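PDB 2IU5: HTH-type dhaKLM operon transcriptional activator DhaS from Lactococcus lactis, which activates transcription of the dhaKLM operon, in complex with DhaQ and in response to dihydroxyacetone, by binding an inverted repeat at the operon promoter. Local coordinates for residues L87-L90 / R91-E95; S172-V175 / N176-A180; S11-T14 / Q15-A19. The protein carries 1 engineered substitution. One frame throughout, in Å; residues are numbered along the deposited sequence.

Contact 1: L87-L90 / R91-E95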
loop_
_atom_site.group_PDB
_atom_site.type_symbol
_atom_site.label_atom_id
_atom_site.label_comp_id
_atom_site.label_asym_id
_atom_site.label_seq_id
_atom_site.Cartn_x
_atom_site.Cartn_y
_atom_site.Cartn_z
ATOM N N LEU A 87 -8.975 11.586 12.538
ATOM C CA LEU A 87 -9.662 10.927 13.655
ATOM C C LEU A 87 -11.076 10.533 13.246
ATOM O O LEU A 87 -11.500 9.393 13.455
ATOM C CB LEU A 87 -9.692 11.809 14.898
ATOM C CG LEU A 87 -10.478 11.217 16.068
ATOM C CD1 LEU A 87 -9.853 9.888 16.496
ATOM C CD2 LEU A 87 -10.483 12.252 17.208
ATOM N N LEU A 88 -11.817 11.462 12.661
ATOM C CA LEU A 88 -13.198 11.132 12.275
ATOM C C LEU A 88 -13.277 10.062 11.194
ATOM O O LEU A 88 -14.184 9.218 11.203
ATOM C CB LEU A 88 -13.980 12.391 11.910
ATOM C CG LEU A 88 -14.086 13.331 13.128
ATOM C CD1 LEU A 88 -14.995 14.502 12.825
ATOM C CD2 LEU A 88 -14.558 12.604 14.407
ATOM N N LEU A 89 -12.340 10.073 10.264
ATOM C CA LEU A 89 -12.272 8.995 9.284
ATOM C C LEU A 89 -12.007 7.627 9.927
ATOM O O LEU A 89 -12.682 6.622 9.613
ATOM C CB LEU A 89 -11.202 9.363 8.259
ATOM C CG LEU A 89 -11.042 8.414 7.095
ATOM C CD1 LEU A 89 -12.352 8.246 6.347
ATOM C CD2 LEU A 89 -9.937 8.895 6.161
ATOM N N LEU A 90 -11.031 7.537 10.831
ATOM C CA LEU A 90 -10.790 6.267 11.516
ATOM C C LEU A 90 -12.019 5.806 12.301
ATOM O O LEU A 90 -12.371 4.627 12.268
ATOM C CB LEU A 90 -9.571 6.357 12.447
ATOM C CG LEU A 90 -8.275 6.632 11.686
ATOM C CD1 LEU A 90 -7.117 6.828 12.688
ATOM C CD2 LEU A 90 -7.941 5.522 10.679
ATOM N N ARG A 91 -12.667 6.721 13.011
ATOM C CA ARG A 91 -13.887 6.393 13.726
ATOM C C ARG A 91 -14.993 5.906 12.797
ATOM O O ARG A 91 -15.711 4.968 13.133
ATOM C CB ARG A 91 -14.383 7.603 14.501
ATOM C CG ARG A 91 -13.618 7.799 15.776
ATOM C CD ARG A 91 -14.268 8.804 16.721
ATOM N NE ARG A 91 -13.378 8.957 17.848
ATOM C CZ ARG A 91 -13.411 9.999 18.669
ATOM N NH1 ARG A 91 -14.305 10.965 18.465
ATOM N NH2 ARG A 91 -12.565 10.065 19.677
ATOM N N TYR A 92 -15.139 6.534 11.642
ATOM C CA TYR A 92 -16.148 6.144 10.667
ATOM C C TYR A 92 -15.874 4.734 10.192
ATOM O O TYR A 92 -16.791 3.902 10.081
ATOM C CB TYR A 92 -16.094 7.125 9.499
ATOM C CG TYR A 92 -16.840 6.662 8.252
ATOM C CD1 TYR A 92 -18.218 6.822 8.139
ATOM C CD2 TYR A 92 -16.149 6.074 7.196
ATOM C CE1 TYR A 92 -18.891 6.401 6.991
ATOM C CE2 TYR A 92 -16.800 5.651 6.052
ATOM C CZ TYR A 92 -18.168 5.818 5.962
ATOM O OH TYR A 92 -18.772 5.383 4.811
ATOM N N LEU A 93 -14.611 4.434 9.905
ATOM C CA LEU A 93 -14.263 3.096 9.411
ATOM C C LEU A 93 -14.477 2.055 10.500
ATOM O O LEU A 93 -14.910 0.931 10.206
ATOM C CB LEU A 93 -12.825 3.036 8.878
ATOM C CG LEU A 93 -12.668 3.939 7.655
ATOM C CD1 LEU A 93 -11.180 4.020 7.333
ATOM C CD2 LEU A 93 -13.419 3.391 6.454
ATOM N N ASP A 94 -14.190 2.392 11.755
ATOM C CA ASP A 94 -14.471 1.461 12.855
ATOM C C ASP A 94 -15.983 1.183 13.024
ATOM O O ASP A 94 -16.399 0.034 13.185
ATOM C CB ASP A 94 -13.937 2.025 14.175
ATOM C CG ASP A 94 -12.466 1.758 14.386
ATOM O OD1 ASP A 94 -11.898 0.907 13.656
ATOM O OD2 ASP A 94 -11.878 2.407 15.290
ATOM N N GLU A 95 -16.790 2.239 12.999
ATOM C CA GLU A 95 -18.229 2.113 13.149
ATOM C C GLU A 95 -18.771 1.266 12.013
ATOM O O GLU A 95 -19.653 0.414 12.218
ATOM C CB GLU A 95 -18.879 3.490 13.119
ATOM C CG GLU A 95 -20.377 3.419 13.175
ATOM C CD GLU A 95 -20.990 4.772 13.451
ATOM O OE1 GLU A 95 -20.241 5.667 13.905
ATOM O OE2 GLU A 95 -22.212 4.910 13.204
#
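The guanidinium of Arg91 lies across the isobutyl end of Leu87, one turn earlier on helix 82-95. Both methyls of the leucine meet that one face: Leu87 CD2 sits 3.9 Å above the plane, shifted toward the rim, and Leu87 CD1 comes 3.9 Å from Arg91 NE. Leu88 CD2 approaches the group obliquely and more loosely, 4.4 Å from Arg91 NH1. The other flat group, the Tyr92 ring, has Leu89 O near its plane at the edge, while Leu89 CD1 reaches Tyr92 CD2 at 4.5 Å.

Leu87 carries its CG anti to the backbone N (chi1 176°), which sends the branch forward along the helix to the arginine. Arg91 runs out extended from CG to NE and crosses the leucine obliquely, its CG 3.5 Å from Leu87 O. Leu87 O also accepts a hydrogen bond from Arg91 N, 2.9 Å long and nearly straight (170°). The three bonds that follow, from Tyr92, Leu93 and Asp94 N to Leu88, Leu89 and Leu90 O, continue the alpha-helical ladder. On the buried side Leu89 CG stands 4.4 Å from Leu93 CD1, and both leucines pack on Trp118 of helix 110-132.

Outside the two segments, Arg91 NH2 forms a salt bridge with Glu168, and Asp94 OD1 and OD2 accept the backbone N-H groups of Leu167 and Glu168; the hydroxyl of Tyr92 is hydrogen-bonded to Tyr100 and Asp68. An alanine in place of Leu87 would strip the apolar cover from the guanidinium face and would probably leave the arginine freer to turn away from Glu168. The aliphatic face laid against Arg91 is thus likely to steady the charged group and to shield one side of it from water.

Contact 2: S172-V175 / N176-A180; sequences SQIV and NLLLA
Val175 and Leu179 form the closer of two apolar pairs spaced one turn apart on helix 171-183, with Val175 CG1 3.6 Å from Leu179 CD1. The two side chains lie alongside each other and point the same way. Val175 holds CG1 anti to its own nitrogen (chi1 173°), and this places the methyl on the side of the carbonyl carbon, facing the next turn. Ile174 and Leu178 repeat the arrangement as the next pair round the helix, where the branch methyl Ile174 CG2 meets Leu178 CD1 at 3.8 Å. The leucine CG atoms also lie close to the carbonyl oxygen four residues back: Leu178 CG is 3.3 Å from Ile174 O, and Leu177 CG is 3.2 Å from Gln173 O.

From these two pairs, Ile174, Val175 and Leu178 face inward from the last helix of the all-helical C-terminal domain of the TetR family, which mediates dimerisation. Ile174 and Val175 pack on Leu86 of helix 82-95, and Ile174 also touches Ile153 of helix 139-163. Leu178 packs on Trp82 of its own chain and on Tyr148 of the second subunit. Gln173, Leu177 and Ala180 belong to the homodimer interface as well: Gln173 packs on Phe144 of the second subunit, Leu177 on its Gln181, and Ala180 on its own counterpart there.

Backbone hydrogen bonds join each turn to the next, from Asn176, Leu177, Leu178 and Leu179 N to Ser172, Gln173, Ile174 and Val175 O. The last is the straightest, with an angle of 170° at the hydrogen.

The polar side chain that meets the preceding turn is Asn176. Its amide folds back so that Asn176 CG and OD1 both lie 3.0 Å from Ser172 O. OD1 and Ser172 O are both acceptors and so not hydrogen-bonded; Ser172 O takes its hydrogen bond from Asn176 N, at 3.0 Å.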
loop_
_atom_site.group_PDB
_atom_site.type_symbol
_atom_site.label_atom_id
_atom_site.label_comp_id
_atom_site.label_asym_id
_atom_site.label_seq_id
_atom_site.Cartn_x
_atom_site.Cartn_y
_atom_site.Cartn_z
ATOM N N SER A 172 -2.908 7.946 17.309
ATOM C CA SER A 172 -1.773 8.720 17.805
ATOM C C SER A 172 -0.504 8.343 17.048
ATOM O O SER A 172 0.335 9.199 16.740
ATOM C CB SER A 172 -1.590 8.520 19.313
ATOM O OG SER A 172 -1.327 7.171 19.648
ATOM N N GLN A 173 -0.348 7.058 16.740
ATOM C CA GLN A 173 0.880 6.669 16.036
ATOM C C GLN A 173 0.911 7.228 14.614
ATOM O O GLN A 173 1.960 7.677 14.144
ATOM C CB GLN A 173 1.015 5.144 16.020
ATOM C CG GLN A 173 1.330 4.568 17.394
ATOM C CD GLN A 173 1.328 3.060 17.388
ATOM O OE1 GLN A 173 2.378 2.435 17.199
ATOM N NE2 GLN A 173 0.156 2.469 17.588
ATOM N N ILE A 174 -0.222 7.213 13.917
ATOM C CA ILE A 174 -0.238 7.725 12.566
ATOM C C ILE A 174 0.046 9.221 12.571
ATOM O O ILE A 174 0.874 9.685 11.799
ATOM C CB ILE A 174 -1.542 7.392 11.814
ATOM C CG1 ILE A 174 -1.648 5.865 11.646
ATOM C CG2 ILE A 174 -1.570 8.139 10.471
ATOM C CD1 ILE A 174 -3.071 5.383 11.313
ATOM N N VAL A 175 -0.635 9.973 13.438
ATOM C CA VAL A 175 -0.397 11.420 13.515
ATOM C C VAL A 175 1.077 11.724 13.797
ATOM O O VAL A 175 1.680 12.605 13.178
ATOM C CB VAL A 175 -1.316 12.058 14.580
ATOM C CG1 VAL A 175 -0.964 13.536 14.794
ATOM C CG2 VAL A 175 -2.756 11.907 14.149
ATOM N N ASN A 176 1.664 10.995 14.735
ATOM C CA ASN A 176 3.042 11.272 15.119
ATOM C C ASN A 176 4.009 10.997 13.969
ATOM O O ASN A 176 4.939 11.773 13.731
ATOM C CB ASN A 176 3.400 10.498 16.384
ATOM C CG ASN A 176 2.629 10.994 17.592
ATOM O OD1 ASN A 176 2.488 10.281 18.589
ATOM N ND2 ASN A 176 2.124 12.227 17.514
ATOM N N LEU A 177 3.793 9.904 13.242
ATOM C CA LEU A 177 4.671 9.595 12.126
ATOM C C LEU A 177 4.508 10.645 11.020
ATOM O O LEU A 177 5.474 11.022 10.350
ATOM C CB LEU A 177 4.396 8.192 11.605
ATOM C CG LEU A 177 4.635 7.019 12.567
ATOM C CD1 LEU A 177 4.343 5.733 11.780
ATOM C CD2 LEU A 177 6.058 6.967 13.090
ATOM N N LEU A 178 3.282 11.121 10.822
ATOM C CA LEU A 178 3.065 12.089 9.734
ATOM C C LEU A 178 3.720 13.410 10.105
ATOM O O LEU A 178 4.415 14.015 9.293
ATOM C CB LEU A 178 1.570 12.322 9.497
ATOM C CG LEU A 178 0.805 11.178 8.826
ATOM C CD1 LEU A 178 -0.703 11.481 8.842
ATOM C CD2 LEU A 178 1.298 10.913 7.390
ATOM N N LEU A 179 3.498 13.859 11.336
ATOM C CA LEU A 179 4.097 15.132 11.759
ATOM C C LEU A 179 5.626 15.078 11.715
ATOM O O LEU A 179 6.271 16.071 11.377
ATOM C CB LEU A 179 3.635 15.501 13.169
ATOM C CG LEU A 179 2.171 15.943 13.276
ATOM C CD1 LEU A 179 1.724 15.961 14.731
ATOM C CD2 LEU A 179 1.999 17.322 12.663
ATOM N N ALA A 180 6.221 13.932 12.055
ATOM C CA ALA A 180 7.675 13.829 12.048
ATOM C C ALA A 180 8.229 14.037 10.648
ATOM O O ALA A 180 9.272 14.678 10.466
ATOM C CB ALA A 180 8.082 12.470 12.557
#

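Contact 3: S11-T14 / Q15-A19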
loop_
_atom_site.group_PDB
_atom_site.type_symbol
_atom_site.label_atom_id
_atom_site.label_comp_id
_atom_site.label_asym_id
_atom_site.label_seq_id
_atom_site.Cartn_x
_atom_site.Cartn_y
_atom_site.Cartn_z
ATOM N N SER A 11 -29.547 19.685 0.484
ATOM C CA SER A 11 -29.854 19.298 -0.882
ATOM C C SER A 11 -29.872 17.780 -1.017
ATOM O O SER A 11 -30.198 17.277 -2.085
ATOM C CB SER A 11 -28.783 19.914 -1.814
ATOM O OG SER A 11 -27.472 19.403 -1.562
ATOM N N ILE A 12 -29.522 17.065 0.052
ATOM C CA ILE A 12 -29.440 15.604 -0.013
ATOM C C ILE A 12 -30.122 14.868 1.145
ATOM O O ILE A 12 -29.690 13.788 1.505
ATOM C CB ILE A 12 -27.986 15.119 -0.207
ATOM C CG1 ILE A 12 -27.070 15.717 0.841
ATOM C CG2 ILE A 12 -27.479 15.516 -1.592
ATOM C CD1 ILE A 12 -25.707 15.030 0.902
ATOM N N ILE A 13 -31.175 15.462 1.703
ATOM C CA ILE A 13 -31.804 14.970 2.924
ATOM C C ILE A 13 -32.256 13.519 2.719
ATOM O O ILE A 13 -31.925 12.628 3.506
ATOM C CB ILE A 13 -33.005 15.859 3.285
ATOM C CG1 ILE A 13 -32.543 17.261 3.684
ATOM C CG2 ILE A 13 -33.883 15.189 4.345
ATOM C CD1 ILE A 13 -33.688 18.279 3.740
ATOM N N THR A 14 -33.011 13.277 1.652
ATOM C CA THR A 14 -33.597 11.952 1.474
ATOM C C THR A 14 -32.527 10.922 1.157
ATOM O O THR A 14 -32.562 9.811 1.672
ATOM C CB THR A 14 -34.678 11.951 0.374
ATOM O OG1 THR A 14 -35.713 12.879 0.728
ATOM C CG2 THR A 14 -35.285 10.559 0.222
ATOM N N GLN A 15 -31.575 11.291 0.309
ATOM C CA GLN A 15 -30.454 10.403 0.020
ATOM C C GLN A 15 -29.745 9.957 1.284
ATOM O O GLN A 15 -29.391 8.781 1.418
ATOM C CB GLN A 15 -29.447 11.040 -0.943
ATOM C CG GLN A 15 -30.029 11.336 -2.323
ATOM C CD GLN A 15 -30.596 12.743 -2.453
ATOM O OE1 GLN A 15 -31.222 13.274 -1.537
ATOM N NE2 GLN A 15 -30.380 13.361 -3.606
ATOM N N LYS A 16 -29.537 10.897 2.211
ATOM C CA LYS A 16 -28.817 10.577 3.437
ATOM C C LYS A 16 -29.597 9.596 4.299
ATOM O O LYS A 16 -28.999 8.719 4.933
ATOM C CB LYS A 16 -28.433 11.854 4.205
ATOM C CG LYS A 16 -27.260 12.541 3.552
ATOM C CD LYS A 16 -26.825 13.794 4.305
ATOM C CE LYS A 16 -25.306 13.730 4.455
ATOM N NZ LYS A 16 -24.717 14.635 5.487
ATOM N N ILE A 17 -30.920 9.745 4.321
ATOM C CA ILE A 17 -31.782 8.832 5.073
ATOM C C ILE A 17 -31.725 7.426 4.477
ATOM O O ILE A 17 -31.592 6.425 5.199
ATOM C CB ILE A 17 -33.213 9.381 5.134
ATOM C CG1 ILE A 17 -33.262 10.683 5.930
ATOM C CG2 ILE A 17 -34.176 8.345 5.720
ATOM C CD1 ILE A 17 -34.602 11.355 5.795
ATOM N N ILE A 18 -31.816 7.358 3.149
ATOM C CA ILE A 18 -31.760 6.067 2.459
ATOM C C ILE A 18 -30.392 5.417 2.701
ATOM O O ILE A 18 -30.302 4.241 3.027
ATOM C CB ILE A 18 -32.015 6.266 0.959
ATOM C CG1 ILE A 18 -33.464 6.703 0.727
ATOM C CG2 ILE A 18 -31.748 4.977 0.210
ATOM C CD1 ILE A 18 -33.677 7.204 -0.706
ATOM N N ALA A 19 -29.316 6.179 2.550
ATOM C CA ALA A 19 -27.976 5.642 2.798
ATOM C C ALA A 19 -27.771 5.128 4.229
ATOM O O ALA A 19 -27.162 4.060 4.464
ATOM C CB ALA A 19 -26.925 6.721 2.498
HETATM O O HOH W 1 -31.256 16.021 -4.202
HETATM O O HOH W 2 -33.426 15.088 -0.887
#
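Ile12 and Lys16 meet at the start of helix 13-28, where Ile12 holds the N-cap position. The isoleucine sets CG1 between its backbone N and carbonyl carbon (chi1 53°), a rotamer that carries CD1 against the lysine's aliphatic chain, which it meets at a slant, 3.8 Å from Lys16 CD. The amine of Lys16 reaches Glu71 in a salt bridge and Met8 O in a hydrogen bond.

Gln15 turns at chi2 (92°), which folds its amide back against the N-cap residue, crossing Ile12 at about a right angle, with Gln15 OE1 3.3 Å from Ile12 CA. Two waters hold the amide there: one accepts from Gln15 NE2 at 2.9 Å and donates to Ser11 O, while the other donates to Gln15 OE1 and accepts from Thr14 N at 3.1 Å. The glutamine thus satisfies, through water, a backbone N-H of the first turn.

Further on, Thr14 CG2 lies 3.8 Å from Ile18 CD1, while Ile13 and Ile17 run side by side more loosely. Ile18 turns inward onto Ile39, Met40 and Phe50, and Gln15 packs on Trp63. This is the opening of the first helix of a TetR-type DNA-binding domain, packed against the predicted helix-turn-helix and helix 57-73.

Overall arrangement
Each contact is local to one helix or its start: 82-95, 171-183 and the beginning of 13-28. Together they sample both parts of a TetR-family regulator. Contact 3 belongs to the N-terminal DNA-binding region; contacts 1 and 2 fall in the C-terminal regulatory region. Centre to centre, contact 1 lies about 20 Å from contact 3 and about 17 Å from contact 2, whereas contacts 2 and 3 are about 35 Å apart, on opposite sides of the chain's centre. No two touch, but contacts 1 and 2 approach to about 5 Å between nearest atoms. Helix 57-73 bridges contacts 3 and 1, meeting the first through Trp63 and the second through Leu72. Only contact 2 reaches the second subunit.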